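Local atomic coordinates of activated BY transcription factor SSRB (PDB entry 2WNW), a protein that belongs to glycosyl hydrolase family 30 and joins a TIM barrel to a beta sandwich, its gene being activated by the transcription factor SsrB. Residues 139-144 and 186-191; 232-237 and 261-266. All blocks are in the same frame, centred on the assembly; numbering follows the deposited sequence.

Contact 1: residues 139-144 and 186-191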
loop_
_atom_site.group_PDB
_atom_site.type_symbol
_atom_site.label_atom_id
_atom_site.label_comp_id
_atom_site.label_asym_id
_atom_site.label_seq_id
_atom_site.Cartn_x
_atom_site.Cartn_y
_atom_site.Cartn_z
ATOM N N LEU A 139 9.510 25.688 11.804
ATOM C CA LEU A 139 10.188 25.016 12.904
ATOM C C LEU A 139 9.261 24.368 13.930
ATOM O O LEU A 139 8.244 24.942 14.329
ATOM C CB LEU A 139 11.122 26.008 13.609
ATOM C CG LEU A 139 12.069 26.795 12.691
ATOM C CD1 LEU A 139 12.865 27.808 13.505
ATOM C CD2 LEU A 139 13.005 25.838 11.973
ATOM N N MET A 140 9.639 23.168 14.357
ATOM C CA MET A 140 8.879 22.407 15.340
ATOM C C MET A 140 9.745 22.153 16.572
ATOM O O MET A 140 10.923 21.826 16.450
ATOM C CB MET A 140 8.447 21.074 14.733
ATOM C CG MET A 140 7.665 20.167 15.673
ATOM S SD MET A 140 7.210 18.637 14.832
ATOM C CE MET A 140 6.342 17.751 16.119
ATOM N N ALA A 141 9.162 22.308 17.756
ATOM C CA ALA A 141 9.897 22.080 18.996
ATOM C C ALA A 141 9.205 20.981 19.789
ATOM O O ALA A 141 7.975 20.946 19.868
ATOM C CB ALA A 141 9.966 23.369 19.818
ATOM N N SER A 142 10.003 20.079 20.360
ATOM C CA SER A 142 9.493 18.956 21.145
ATOM C C SER A 142 10.359 18.735 22.379
ATOM O O SER A 142 11.580 18.858 22.313
ATOM C CB SER A 142 9.521 17.657 20.326
ATOM O OG SER A 142 8.801 17.770 19.114
ATOM N N PRO A 143 9.736 18.400 23.521
ATOM C CA PRO A 143 10.504 18.161 24.744
ATOM C C PRO A 143 10.803 16.672 24.897
ATOM O O PRO A 143 10.019 15.829 24.468
ATOM C CB PRO A 143 9.566 18.632 25.862
ATOM C CG PRO A 143 8.350 19.220 25.158
ATOM C CD PRO A 143 8.305 18.538 23.827
ATOM N N TRP A 144 11.942 16.357 25.500
ATOM C CA TRP A 144 12.303 14.978 25.771
ATOM C C TRP A 144 12.017 14.773 27.264
ATOM O O TRP A 144 11.723 13.664 27.711
ATOM C CB TRP A 144 13.784 14.738 25.465
ATOM C CG TRP A 144 14.052 14.134 24.100
ATOM C CD1 TRP A 144 14.586 12.902 23.847
ATOM C CD2 TRP A 144 13.834 14.745 22.817
ATOM N NE1 TRP A 144 14.719 12.708 22.491
ATOM C CE2 TRP A 144 14.267 13.822 21.836
ATOM C CE3 TRP A 144 13.318 15.980 22.401
ATOM C CZ2 TRP A 144 14.199 14.094 20.461
ATOM C CZ3 TRP A 144 13.250 16.253 21.029
ATOM C CH2 TRP A 144 13.691 15.311 20.078
ATOM N N ILE A 186 13.705 33.720 16.136
ATOM C CA ILE A 186 13.340 32.351 15.778
ATOM C C ILE A 186 11.880 32.073 16.124
ATOM O O ILE A 186 11.509 31.994 17.300
ATOM C CB ILE A 186 14.234 31.329 16.509
ATOM C CG1 ILE A 186 15.708 31.652 16.245
ATOM C CG2 ILE A 186 13.916 29.917 16.028
ATOM C CD1 ILE A 186 16.678 30.837 17.085
ATOM N N ASN A 187 11.054 31.934 15.092
ATOM C CA ASN A 187 9.635 31.667 15.289
ATOM C C ASN A 187 9.339 30.184 15.138
ATOM O O ASN A 187 9.801 29.536 14.199
ATOM C CB ASN A 187 8.802 32.468 14.289
ATOM C CG ASN A 187 9.013 33.964 14.425
ATOM O OD1 ASN A 187 8.832 34.530 15.503
ATOM N ND2 ASN A 187 9.395 34.612 13.332
ATOM N N VAL A 188 8.570 29.653 16.078
ATOM C CA VAL A 188 8.195 28.247 16.067
ATOM C C VAL A 188 6.750 28.148 15.593
ATOM O O VAL A 188 5.903 28.945 16.002
ATOM C CB VAL A 188 8.338 27.643 17.484
ATOM C CG1 VAL A 188 7.889 26.183 17.496
ATOM C CG2 VAL A 188 9.785 27.758 17.936
ATOM N N GLN A 189 6.470 27.184 14.723
ATOM C CA GLN A 189 5.122 27.022 14.205
ATOM C C GLN A 189 4.466 25.716 14.622
ATOM O O GLN A 189 3.276 25.513 14.385
ATOM C CB GLN A 189 5.124 27.119 12.678
ATOM C CG GLN A 189 5.697 28.417 12.138
ATOM C CD GLN A 189 5.567 28.520 10.630
ATOM O OE1 GLN A 189 6.305 29.261 9.983
ATOM N NE2 GLN A 189 4.618 27.783 10.065
ATOM N N ALA A 190 5.233 24.827 15.245
ATOM C CA ALA A 190 4.678 23.551 15.673
ATOM C C ALA A 190 5.337 23.019 16.937
ATOM O O ALA A 190 6.500 23.313 17.220
ATOM C CB ALA A 190 4.813 22.524 14.556
ATOM N N LEU A 191 4.573 22.229 17.684
ATOM C CA LEU A 191 5.043 21.613 18.916
ATOM C C LEU A 191 4.505 20.195 19.007
ATOM O O LEU A 191 3.524 19.850 18.350
ATOM C CB LEU A 191 4.494 22.360 20.135
ATOM C CG LEU A 191 4.795 23.836 20.373
ATOM C CD1 LEU A 191 3.863 24.366 21.460
ATOM C CD2 LEU A 191 6.248 23.996 20.772
HETATM O O HOH W 1 8.760 28.389 11.956
#
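The carbonyl oxygen of L139 is the most heavily used acceptor here, gripped by two successive backbone N-H groups. Q189 N reaches L139 O at 2.9 Å and A190 N reaches the same L139 O at 3.1 Å; both donors lie in the carbonyl plane, but the first bond is the straighter, 158° at the hydrogen against 139°. Two residues on, A141 N donates a hydrogen bond to A190 O at 2.9 Å, from above that carbonyl's plane, while M140 CA adds a C-H···O contact to A190 O. M140 pairs in parallel with A190, and A141 with L191, which makes these neighbouring strands of the eight-stranded TIM barrel, joined through helix 167-183. Ahead of the pairing, a water accepts a hydrogen bond from L139 N at 2.8 Å and donates one to N187 O, so it links the two backbones there. The side chains divide between the two faces of the sheet. M140, fully extended, lays CG against A190 CB on the face that also carries Y236. On the other, facing helix 167-183, A141 CB touches L191 CD2 at 3.9 Å and, more loosely, V188 CG1, which stands anti to its own backbone N. L139 crosses I186 at about a right angle, and the methyls L139 CD1 and I186 CG2 press together at 3.5 Å, tighter than usual for two carbons.

Contact 2: residues 232-237 and 261-266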
loop_
_atom_site.group_PDB
_atom_site.type_symbol
_atom_site.label_atom_id
_atom_site.label_comp_id
_atom_site.label_asym_id
_atom_site.label_seq_id
_atom_site.Cartn_x
_atom_site.Cartn_y
_atom_site.Cartn_z
ATOM N N GLU A 232 -2.229 30.236 16.004
ATOM C CA GLU A 232 -1.948 29.410 14.833
ATOM C C GLU A 232 -0.935 28.285 15.027
ATOM O O GLU A 232 -0.643 27.544 14.091
ATOM C CB GLU A 232 -1.512 30.310 13.675
ATOM C CG GLU A 232 -2.584 31.312 13.274
ATOM C CD GLU A 232 -2.154 32.210 12.132
ATOM O OE1 GLU A 232 -2.977 33.041 11.691
ATOM O OE2 GLU A 232 -0.996 32.088 11.678
ATOM N N MET A 233 -0.408 28.156 16.238
ATOM C CA MET A 233 0.560 27.106 16.547
ATOM C C MET A 233 -0.054 25.726 16.300
ATOM O O MET A 233 -1.201 25.477 16.674
ATOM C CB MET A 233 0.972 27.205 18.017
ATOM C CG MET A 233 1.984 26.163 18.468
ATOM S SD MET A 233 3.609 26.482 17.774
ATOM C CE MET A 233 4.214 27.755 18.901
ATOM N N GLU A 234 0.699 24.829 15.666
ATOM C CA GLU A 234 0.191 23.480 15.439
ATOM C C GLU A 234 0.685 22.619 16.593
ATOM O O GLU A 234 1.806 22.802 17.070
ATOM C CB GLU A 234 0.721 22.878 14.128
ATOM C CG GLU A 234 0.337 23.607 12.850
ATOM C CD GLU A 234 0.672 22.793 11.609
ATOM O OE1 GLU A 234 1.568 21.923 11.685
ATOM O OE2 GLU A 234 0.050 23.025 10.552
ATOM N N ILE A 235 -0.150 21.694 17.051
ATOM C CA ILE A 235 0.245 20.792 18.125
ATOM C C ILE A 235 0.058 19.350 17.665
ATOM O O ILE A 235 -1.012 18.975 17.173
ATOM C CB ILE A 235 -0.581 21.015 19.409
ATOM C CG1 ILE A 235 -0.311 22.417 19.970
ATOM C CG2 ILE A 235 -0.208 19.963 20.451
ATOM C CD1 ILE A 235 -1.096 22.735 21.243
ATOM N N TYR A 236 1.113 18.555 17.814
ATOM C CA TYR A 236 1.092 17.146 17.429
ATOM C C TYR A 236 1.212 16.266 18.666
ATOM O O TYR A 236 1.833 16.656 19.657
ATOM C CB TYR A 236 2.264 16.831 16.488
ATOM C CG TYR A 236 2.155 17.462 15.121
ATOM C CD1 TYR A 236 1.628 16.748 14.043
ATOM C CD2 TYR A 236 2.547 18.781 14.912
ATOM C CE1 TYR A 236 1.492 17.339 12.786
ATOM C CE2 TYR A 236 2.417 19.383 13.663
ATOM C CZ TYR A 236 1.888 18.658 12.609
ATOM O OH TYR A 236 1.746 19.264 11.379
ATOM N N ILE A 237 0.603 15.083 18.606
ATOM C CA ILE A 237 0.679 14.127 19.702
ATOM C C ILE A 237 1.304 12.829 19.177
ATOM O O ILE A 237 1.609 12.722 17.986
ATOM C CB ILE A 237 -0.714 13.837 20.320
ATOM C CG1 ILE A 237 -1.686 13.348 19.246
ATOM C CG2 ILE A 237 -1.251 15.100 20.999
ATOM C CD1 ILE A 237 -3.029 12.908 19.809
ATOM N N GLY A 261 -8.577 20.779 19.351
ATOM C CA GLY A 261 -7.331 21.419 19.738
ATOM C C GLY A 261 -6.021 20.824 19.257
ATOM O O GLY A 261 -4.971 21.444 19.421
ATOM N N ILE A 262 -6.070 19.640 18.657
ATOM C CA ILE A 262 -4.856 18.979 18.184
ATOM C C ILE A 262 -4.852 18.866 16.658
ATOM O O ILE A 262 -5.826 18.405 16.064
ATOM C CB ILE A 262 -4.745 17.591 18.840
ATOM C CG1 ILE A 262 -4.615 17.771 20.357
ATOM C CG2 ILE A 262 -3.566 16.821 18.268
ATOM C CD1 ILE A 262 -4.663 16.483 21.141
ATOM N N ASN A 263 -3.747 19.282 16.040
ATOM C CA ASN A 263 -3.608 19.286 14.579
ATOM C C ASN A 263 -3.287 17.945 13.925
ATOM O O ASN A 263 -3.546 17.754 12.735
ATOM C CB ASN A 263 -2.538 20.298 14.157
ATOM C CG ASN A 263 -2.811 21.698 14.680
ATOM O OD1 ASN A 263 -2.651 21.976 15.869
ATOM N ND2 ASN A 263 -3.229 22.587 13.787
ATOM N N GLY A 264 -2.713 17.019 14.680
ATOM C CA GLY A 264 -2.394 15.733 14.092
ATOM C C GLY A 264 -1.456 14.903 14.934
ATOM O O GLY A 264 -1.294 15.151 16.128
ATOM N N LEU A 265 -0.841 13.903 14.312
ATOM C CA LEU A 265 0.084 13.045 15.035
ATOM C C LEU A 265 1.427 13.014 14.342
ATOM O O LEU A 265 1.505 13.066 13.115
ATOM C CB LEU A 265 -0.450 11.614 15.134
ATOM C CG LEU A 265 -1.778 11.365 15.857
ATOM C CD1 LEU A 265 -2.936 11.596 14.896
ATOM C CD2 LEU A 265 -1.803 9.932 16.365
ATOM N N ALA A 266 2.485 12.947 15.141
ATOM C CA ALA A 266 3.835 12.864 14.605
ATOM C C ALA A 266 4.253 11.415 14.825
ATOM O O ALA A 266 3.768 10.768 15.748
ATOM C CB ALA A 266 4.757 13.801 15.361
HETATM O O HOH W 2 -3.665 25.391 14.719
#
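The Y236 ring turns an edge to the neighbouring strand: L265 C lies near the ring plane, 3.8 Å from Y236 CD1, and A266 N and G264 C approach it obliquely. At the far end of the ring, Y236 OH donates to E234 OE1 at 2.7 Å, meeting the carboxylate from above its plane. The amide of N263 is the other flat group. It lies across the E234 side chain, CG against E234 CB, with amide and carboxylate planes 29° apart. I235 N binds N263 OD1 at 2.8 Å from well above the amide plane, and N263 N returns a bond to I235 O, so one residue clasps both polar groups of I235. A water accepts from N263 ND2 and donates to M233 O. Beyond this the strands pair in parallel as neighbours in the TIM barrel: I237 N to G264 O at 3.1 Å, then A266 N to I237 O at 3.0 Å. I237 CG2 packs on I262 CD1 at 3.7 Å. E234 also forms salt bridges with K138 and K289, so its carboxylate, balanced by two lysines and also hydrogen-bonded by the Y236 hydroxyl, is probably held ionised.

Overall arrangement
Contacts 1 and 2 are consecutive in the chain and share one wall of the TIM barrel, their centres 11 Å apart. Strands 190-192 and 234-239 are the seam between them: L191 N lies 2.9 Å from E234 O and L191 O lies 2.8 Å from Y236 N, both probable hydrogen bonds, so four barrel strands in a row run through the two contacts. At the start of this seam M233 SD packs 3.4 Å from A190 N. Y236 touches both M140 and A190, tying the packing of contact 1 to contact 2. Past the paired part of contact 1, W144 meets the ring of W331 and its NE1 binds a glycerol, probably from the crystallisation liquor.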